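Local coordinates for coiled-coil quantitatively-enriched protein 1 (Schizosaccharomyces pombe, PDB 7CUJ) that links telomeres to the meiotic centrosome during meiotic bouquet formation and is required for telomere length regulation and chromosome segregation, at residues 43-47 with 48-52; 192-195 with 196-200; 226-229 with 230-234. All coordinates share one frame; numbering follows the deposited sequence.

In the fold
This chain is one piece of the longer protein, an alpha/beta part built on a parallel six-stranded sheet. The contacts come in series along it, each local to one stretch. Contact 1 starts helix 47-65, contact 2 lies within helix 191-200 against the sheet, and contact 3 leads into helix 232-243. Between centres, contact 1 is about 15 Å from contact 3, without touching, and about 24 Å from contact 2. Contacts 2 and 3 have centres about 17 Å apart yet meet, Met195 CE packing on Tyr228 OH at 3.1 Å. Contact 1 faces a second copy of this protein and, through Lys52, another protein's chain; contact 3 also touches another protein's chain, so both join the assembly.

Contact 1 of 3, residues 43-47 with 48-52; sequences GPSDS and RIQEK
Asp46, the N-cap of helix 47-65, folds its carboxylate over the amides of Arg48 and Ile49. With CG between the backbone N and the carbonyl carbon (chi1 65°), OD1 accepts from Ile49 N at 3.0 Å, the donor coming from above the carboxylate plane, and more weakly from Arg48 N at 2.9 Å. OD2 bonds to His39 NE2 and Asp46 N of the second subunit. Replacing Asp46 by an alanine removes both oxygens and would probably leave the amides of Arg48 and Ile49 without their side-chain acceptor and those two groups of the second subunit without their partner.

Gln50 can be followed along its length. CB lies 3.5 Å from Ser47 O; CG then passes 3.6 Å from both Asp46 O and Ser45 OG; CD stays beside Asp46 O; and NE2 ends 3.1 Å from Ser45 O, at too poor an angle for a hydrogen bond. Gln50 N bonds to Asp46 O at 3.2 Å, in the carbonyl plane, opening the regular helical pattern. On the buried side Ile49 sets CG2 against Ser45 CB at 3.6 Å.

Arg48 bonds through NH1 to Pro44 O and through NH2 to His39 O, both of the second subunit. Within the chain, Ser45, Ile49 and Gln50 rest on His39 and Phe40, so this corner packs helix 47-65 against the preceding helix 34-41.

Contact 2 of 3, residues 192-195 with 196-200; sequences EAYM and SVTSS
The Tyr194 ring carries Thr198 OG1 on one face, poised 3.3 Å above the plane and over the ring centre; the nearest ring atom is CZ, 3.4 Å from OG1. At the ring's edge, in plane, lies Met195 CE, brought round by a chain bent at both chi2 and chi3. Beyond the helix the same ring has a cation-pi partner in Arg210 and an edge-to-face neighbour in Phe188.

What fixes the hydroxyl over the ring is its bond to the backbone. Thr198 OG1 stands anti to its own carbonyl carbon (chi1 -65°), which turns it back along the helix to donate to Tyr194 O at 3.0 Å, from above the carbonyl plane. That oxygen also receives Thr198 N at 2.9 Å, almost in line with the C=O, so one residue grips it twice. Tyr194 CG, anti to its backbone N (chi1 -176°), lets the ring reach forward beneath the hydroxyl.

All this belongs to helix 191-200, the connection of a beta-alpha-beta unit whose strands 184-188 and 208-213 are neighbours in the parallel sheet; Phe188 and Arg210 come from those two strands. The buried side of the helix is carried by Ala193 and Val197: Val197 N bonds to Ala193 O, and Val197 CG2 comes within 3.1 Å of that oxygen.

Near the C-terminal end, Ser199 OG lies 2.9 Å from Met195 O and 3.0 Å from Ser196 O, two acceptors competing for one proton. At the other end Glu192 OE1 forms a salt bridge with Lys65 and a hydrogen bond with Gln58.

Contact 3 of 3, residues 226-229 with 230-234; sequences SSYN and ASFLV
Tyr228 lays the edge of its ring over a face of Phe232, with CD1 3.6 Å above the phenyl plane and over its centre. The nearest pair of atoms is Tyr228 CE1 and Phe232 CZ at 3.4 Å. The centroids are 4.6 Å apart and the planes meet at 51°, an edge-to-face pair well short of perpendicular, with the two side chains running side by side the same way. Phe232 CG is anti to its backbone N (chi1 174°), which swings the ring back beneath the tyrosine.

Directly after Tyr228 the chain makes a type I beta turn, Asn229 to Phe232, leading straight into helix 232-243 and closed by a weak bond from Phe232 N to Asn229 O. Superposed on it is an Asx turn: Asn229 OD1 accepts Ser231 N at 2.9 Å and Ser231 OG at 2.8 Å, both from the same face of the amide plane. A water donates to Ser231 OG and to Ser227 OG, tying the serines together across the turn; Ser227 OG is also bonded to Phe224 O. Ala230 and Ser231 each pack on an apolar side chain of another protein's chain.

Contact 1 of 3, residues 43-47 with 48-52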
loop_
_atom_site.group_PDB
_atom_site.type_symbol
_atom_site.label_atom_id
_atom_site.label_comp_id
_atom_site.label_asym_id
_atom_site.label_seq_id
_atom_site.Cartn_x
_atom_site.Cartn_y
_atom_site.Cartn_z
ATOM N N GLY A 43 1.675 5.408 -14.458
ATOM C CA GLY A 43 2.991 5.523 -15.064
ATOM C C GLY A 43 3.693 4.180 -15.245
ATOM O O GLY A 43 3.150 3.137 -14.888
ATOM N N PRO A 44 4.922 4.174 -15.817
ATOM C CA PRO A 44 5.730 2.958 -15.920
ATOM C C PRO A 44 5.945 2.321 -14.548
ATOM O O PRO A 44 6.148 3.022 -13.559
ATOM C CB PRO A 44 7.076 3.467 -16.464
ATOM C CG PRO A 44 6.727 4.743 -17.198
ATOM C CD PRO A 44 5.594 5.349 -16.399
ATOM N N SER A 45 5.888 0.986 -14.507
ATOM C CA SER A 45 6.062 0.230 -13.278
ATOM C C SER A 45 7.042 -0.918 -13.515
ATOM O O SER A 45 7.188 -1.386 -14.639
ATOM C CB SER A 45 4.735 -0.271 -12.768
ATOM O OG SER A 45 4.189 -1.249 -13.645
ATOM N N ASP A 46 7.699 -1.369 -12.441
ATOM C CA ASP A 46 8.676 -2.442 -12.529
ATOM C C ASP A 46 7.972 -3.794 -12.643
ATOM O O ASP A 46 6.757 -3.886 -12.492
ATOM C CB ASP A 46 9.687 -2.383 -11.377
ATOM C CG ASP A 46 9.088 -2.622 -10.000
ATOM O OD1 ASP A 46 8.591 -3.740 -9.759
ATOM O OD2 ASP A 46 9.135 -1.688 -9.175
ATOM N N SER A 47 8.776 -4.836 -12.885
ATOM C CA SER A 47 8.330 -6.199 -13.126
ATOM C C SER A 47 7.558 -6.762 -11.932
ATOM O O SER A 47 6.601 -7.515 -12.113
ATOM C CB SER A 47 9.508 -7.071 -13.483
ATOM O OG SER A 47 9.129 -8.434 -13.565
ATOM N N ARG A 48 7.983 -6.397 -10.716
ATOM C CA ARG A 48 7.407 -6.950 -9.499
ATOM C C ARG A 48 6.052 -6.306 -9.206
ATOM O O ARG A 48 5.182 -6.950 -8.621
ATOM C CB ARG A 48 8.396 -6.840 -8.334
ATOM C CG ARG A 48 9.539 -7.844 -8.402
ATOM C CD ARG A 48 10.704 -7.504 -7.495
ATOM N NE ARG A 48 10.351 -7.512 -6.083
ATOM C CZ ARG A 48 10.369 -6.449 -5.284
ATOM N NH1 ARG A 48 10.736 -5.265 -5.750
ATOM N NH2 ARG A 48 10.025 -6.577 -4.016
ATOM N N ILE A 49 5.879 -5.040 -9.617
ATOM C CA ILE A 49 4.596 -4.361 -9.516
ATOM C C ILE A 49 3.592 -5.086 -10.413
ATOM O O ILE A 49 2.459 -5.349 -10.006
ATOM C CB ILE A 49 4.711 -2.867 -9.893
ATOM C CG1 ILE A 49 5.547 -2.064 -8.891
ATOM C CG2 ILE A 49 3.335 -2.249 -10.105
ATOM C CD1 ILE A 49 4.884 -1.830 -7.545
ATOM N N GLN A 50 4.036 -5.405 -11.633
ATOM C CA GLN A 50 3.218 -6.058 -12.642
ATOM C C GLN A 50 2.820 -7.456 -12.177
ATOM O O GLN A 50 1.716 -7.910 -12.465
ATOM C CB GLN A 50 3.965 -6.098 -13.976
ATOM C CG GLN A 50 4.063 -4.736 -14.648
ATOM C CD GLN A 50 5.104 -4.684 -15.738
ATOM O OE1 GLN A 50 5.569 -5.708 -16.234
ATOM N NE2 GLN A 50 5.475 -3.475 -16.128
ATOM N N GLU A 51 3.732 -8.117 -11.451
ATOM C CA GLU A 51 3.506 -9.430 -10.864
ATOM C C GLU A 51 2.362 -9.353 -9.856
ATOM O O GLU A 51 1.521 -10.250 -9.801
ATOM C CB GLU A 51 4.797 -9.925 -10.206
ATOM C CG GLU A 51 4.679 -11.286 -9.539
ATOM C CD GLU A 51 6.003 -11.980 -9.257
ATOM O OE1 GLU A 51 6.031 -13.226 -9.315
ATOM O OE2 GLU A 51 7.007 -11.276 -8.981
ATOM N N LYS A 52 2.343 -8.269 -9.068
ATOM C CA LYS A 52 1.348 -8.061 -8.029
ATOM C C LYS A 52 -0.005 -7.702 -8.640
ATOM O O LYS A 52 -1.043 -8.033 -8.074
ATOM C CB LYS A 52 1.832 -7.004 -7.030
ATOM C CG LYS A 52 2.682 -7.559 -5.896
ATOM C CD LYS A 52 3.694 -6.583 -5.349
ATOM C CE LYS A 52 4.537 -7.192 -4.248
ATOM N NZ LYS A 52 5.536 -6.228 -3.732
#

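Contact 2 of 3, residues 192-195 with 196-200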
loop_
_atom_site.group_PDB
_atom_site.type_symbol
_atom_site.label_atom_id
_atom_site.label_comp_id
_atom_site.label_asym_id
_atom_site.label_seq_id
_atom_site.Cartn_x
_atom_site.Cartn_y
_atom_site.Cartn_z
ATOM N N GLU A 192 -12.348 -15.727 -17.613
ATOM C CA GLU A 192 -11.055 -16.393 -17.545
ATOM C C GLU A 192 -11.076 -17.635 -18.437
ATOM O O GLU A 192 -10.141 -17.863 -19.204
ATOM C CB GLU A 192 -10.678 -16.729 -16.099
ATOM C CG GLU A 192 -9.251 -17.236 -15.949
ATOM C CD GLU A 192 -8.813 -17.622 -14.543
ATOM O OE1 GLU A 192 -9.140 -16.881 -13.592
ATOM O OE2 GLU A 192 -8.144 -18.668 -14.400
ATOM N N ALA A 193 -12.158 -18.418 -18.340
ATOM C CA ALA A 193 -12.335 -19.616 -19.148
ATOM C C ALA A 193 -12.425 -19.247 -20.626
ATOM O O ALA A 193 -11.894 -19.961 -21.471
ATOM C CB ALA A 193 -13.552 -20.387 -18.696
ATOM N N TYR A 194 -13.092 -18.124 -20.925
ATOM C CA TYR A 194 -13.188 -17.648 -22.295
ATOM C C TYR A 194 -11.800 -17.292 -22.820
ATOM O O TYR A 194 -11.403 -17.774 -23.878
ATOM C CB TYR A 194 -14.181 -16.490 -22.427
ATOM C CG TYR A 194 -14.385 -16.038 -23.851
ATOM C CD1 TYR A 194 -15.274 -16.695 -24.688
ATOM C CD2 TYR A 194 -13.670 -14.971 -24.372
ATOM C CE1 TYR A 194 -15.456 -16.294 -26.003
ATOM C CE2 TYR A 194 -13.839 -14.557 -25.683
ATOM C CZ TYR A 194 -14.734 -15.222 -26.502
ATOM O OH TYR A 194 -14.910 -14.822 -27.795
ATOM N N MET A 195 -11.069 -16.460 -22.066
ATOM C CA MET A 195 -9.719 -16.046 -22.423
ATOM C C MET A 195 -8.881 -17.275 -22.766
ATOM O O MET A 195 -8.228 -17.314 -23.806
ATOM C CB MET A 195 -9.035 -15.306 -21.267
ATOM C CG MET A 195 -9.690 -13.994 -20.866
ATOM S SD MET A 195 -9.520 -12.691 -22.109
ATOM C CE MET A 195 -11.054 -12.892 -23.012
ATOM N N SER A 196 -8.933 -18.271 -21.872
ATOM C CA SER A 196 -8.123 -19.477 -21.930
ATOM C C SER A 196 -8.495 -20.332 -23.141
ATOM O O SER A 196 -7.619 -20.760 -23.888
ATOM C CB SER A 196 -8.252 -20.250 -20.640
ATOM O OG SER A 196 -7.420 -21.399 -20.646
ATOM N N VAL A 197 -9.800 -20.568 -23.328
ATOM C CA VAL A 197 -10.293 -21.512 -24.320
ATOM C C VAL A 197 -10.148 -20.935 -25.730
ATOM O O VAL A 197 -9.831 -21.667 -26.664
ATOM C CB VAL A 197 -11.738 -21.953 -24.014
ATOM C CG1 VAL A 197 -12.377 -22.696 -25.176
ATOM C CG2 VAL A 197 -11.807 -22.793 -22.747
ATOM N N THR A 198 -10.375 -19.621 -25.871
ATOM C CA THR A 198 -10.318 -18.940 -27.157
ATOM C C THR A 198 -8.898 -18.984 -27.723
ATOM O O THR A 198 -8.719 -19.155 -28.926
ATOM C CB THR A 198 -10.861 -17.506 -27.056
ATOM O OG1 THR A 198 -12.247 -17.589 -26.725
ATOM C CG2 THR A 198 -10.700 -16.704 -28.329
ATOM N N SER A 199 -7.900 -18.830 -26.845
ATOM C CA SER A 199 -6.508 -18.751 -27.262
ATOM C C SER A 199 -5.957 -20.130 -27.630
ATOM O O SER A 199 -5.213 -20.254 -28.602
ATOM C CB SER A 199 -5.656 -18.056 -26.226
ATOM O OG SER A 199 -5.883 -18.591 -24.931
ATOM N N SER A 200 -6.332 -21.157 -26.855
ATOM C CA SER A 200 -5.810 -22.503 -27.037
ATOM C C SER A 200 -6.465 -23.188 -28.236
ATOM O O SER A 200 -5.772 -23.636 -29.149
ATOM C CB SER A 200 -5.957 -23.325 -25.778
ATOM O OG SER A 200 -7.322 -23.620 -25.517
#

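Contact 3 of 3, residues 226-229 with 230-234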
loop_
_atom_site.group_PDB
_atom_site.type_symbol
_atom_site.label_atom_id
_atom_site.label_comp_id
_atom_site.label_asym_id
_atom_site.label_seq_id
_atom_site.Cartn_x
_atom_site.Cartn_y
_atom_site.Cartn_z
ATOM N N SER A 226 -11.317 -5.428 -27.533
ATOM C CA SER A 226 -11.056 -4.906 -28.866
ATOM C C SER A 226 -9.593 -4.503 -29.050
ATOM O O SER A 226 -9.105 -4.462 -30.179
ATOM C CB SER A 226 -11.982 -3.755 -29.167
ATOM O OG SER A 226 -12.050 -2.862 -28.064
ATOM N N SER A 227 -8.900 -4.213 -27.940
ATOM C CA SER A 227 -7.541 -3.694 -27.988
ATOM C C SER A 227 -6.502 -4.811 -27.847
ATOM O O SER A 227 -5.898 -5.214 -28.841
ATOM C CB SER A 227 -7.334 -2.588 -26.977
ATOM O OG SER A 227 -7.676 -3.019 -25.668
ATOM N N TYR A 228 -6.310 -5.296 -26.610
ATOM C CA TYR A 228 -5.209 -6.171 -26.218
ATOM C C TYR A 228 -3.861 -5.532 -26.551
ATOM O O TYR A 228 -2.887 -6.231 -26.827
ATOM C CB TYR A 228 -5.331 -7.574 -26.825
ATOM C CG TYR A 228 -6.400 -8.454 -26.229
ATOM C CD1 TYR A 228 -6.395 -8.787 -24.882
ATOM C CD2 TYR A 228 -7.409 -8.977 -27.024
ATOM C CE1 TYR A 228 -7.379 -9.600 -24.338
ATOM C CE2 TYR A 228 -8.398 -9.791 -26.497
ATOM C CZ TYR A 228 -8.383 -10.102 -25.148
ATOM O OH TYR A 228 -9.353 -10.904 -24.625
ATOM N N ASN A 229 -3.817 -4.195 -26.506
ATOM C CA ASN A 229 -2.605 -3.441 -26.788
ATOM C C ASN A 229 -1.843 -3.213 -25.483
ATOM O O ASN A 229 -2.057 -3.928 -24.506
ATOM C CB ASN A 229 -2.911 -2.152 -27.561
ATOM C CG ASN A 229 -3.899 -1.241 -26.859
ATOM O OD1 ASN A 229 -3.975 -1.212 -25.632
ATOM N ND2 ASN A 229 -4.662 -0.487 -27.633
ATOM N N ALA A 230 -0.964 -2.202 -25.481
ATOM C CA ALA A 230 -0.105 -1.906 -24.345
ATOM C C ALA A 230 -0.916 -1.408 -23.147
ATOM O O ALA A 230 -0.472 -1.541 -22.009
ATOM C CB ALA A 230 0.962 -0.920 -24.755
ATOM N N SER A 231 -2.111 -0.857 -23.404
ATOM C CA SER A 231 -2.897 -0.202 -22.369
ATOM C C SER A 231 -4.020 -1.106 -21.859
ATOM O O SER A 231 -4.908 -0.641 -21.143
ATOM C CB SER A 231 -3.437 1.121 -22.858
ATOM O OG SER A 231 -4.460 0.924 -23.824
ATOM N N PHE A 232 -3.965 -2.399 -22.207
ATOM C CA PHE A 232 -5.049 -3.322 -21.900
ATOM C C PHE A 232 -5.156 -3.571 -20.395
ATOM O O PHE A 232 -6.230 -3.415 -19.817
ATOM C CB PHE A 232 -4.918 -4.627 -22.693
ATOM C CG PHE A 232 -5.939 -5.671 -22.315
ATOM C CD1 PHE A 232 -7.280 -5.497 -22.627
ATOM C CD2 PHE A 232 -5.566 -6.817 -21.627
ATOM C CE1 PHE A 232 -8.223 -6.450 -22.270
ATOM C CE2 PHE A 232 -6.510 -7.769 -21.270
ATOM C CZ PHE A 232 -7.836 -7.584 -21.590
ATOM N N LEU A 233 -4.042 -3.975 -19.772
ATOM C CA LEU A 233 -4.026 -4.285 -18.350
ATOM C C LEU A 233 -4.375 -3.036 -17.546
ATOM O O LEU A 233 -5.176 -3.099 -16.617
ATOM C CB LEU A 233 -2.653 -4.839 -17.951
ATOM C CG LEU A 233 -2.311 -6.228 -18.494
ATOM C CD1 LEU A 233 -0.940 -6.671 -18.009
ATOM C CD2 LEU A 233 -3.366 -7.252 -18.098
ATOM N N VAL A 234 -3.788 -1.900 -17.939
ATOM C CA VAL A 234 -3.950 -0.643 -17.225
ATOM C C VAL A 234 -5.429 -0.256 -17.174
ATOM O O VAL A 234 -5.926 0.146 -16.122
ATOM C CB VAL A 234 -3.045 0.459 -17.819
ATOM C CG1 VAL A 234 -3.491 1.863 -17.442
ATOM C CG2 VAL A 234 -1.586 0.251 -17.434
HETATM O O HOH W 1 -6.853 -0.474 -23.944
#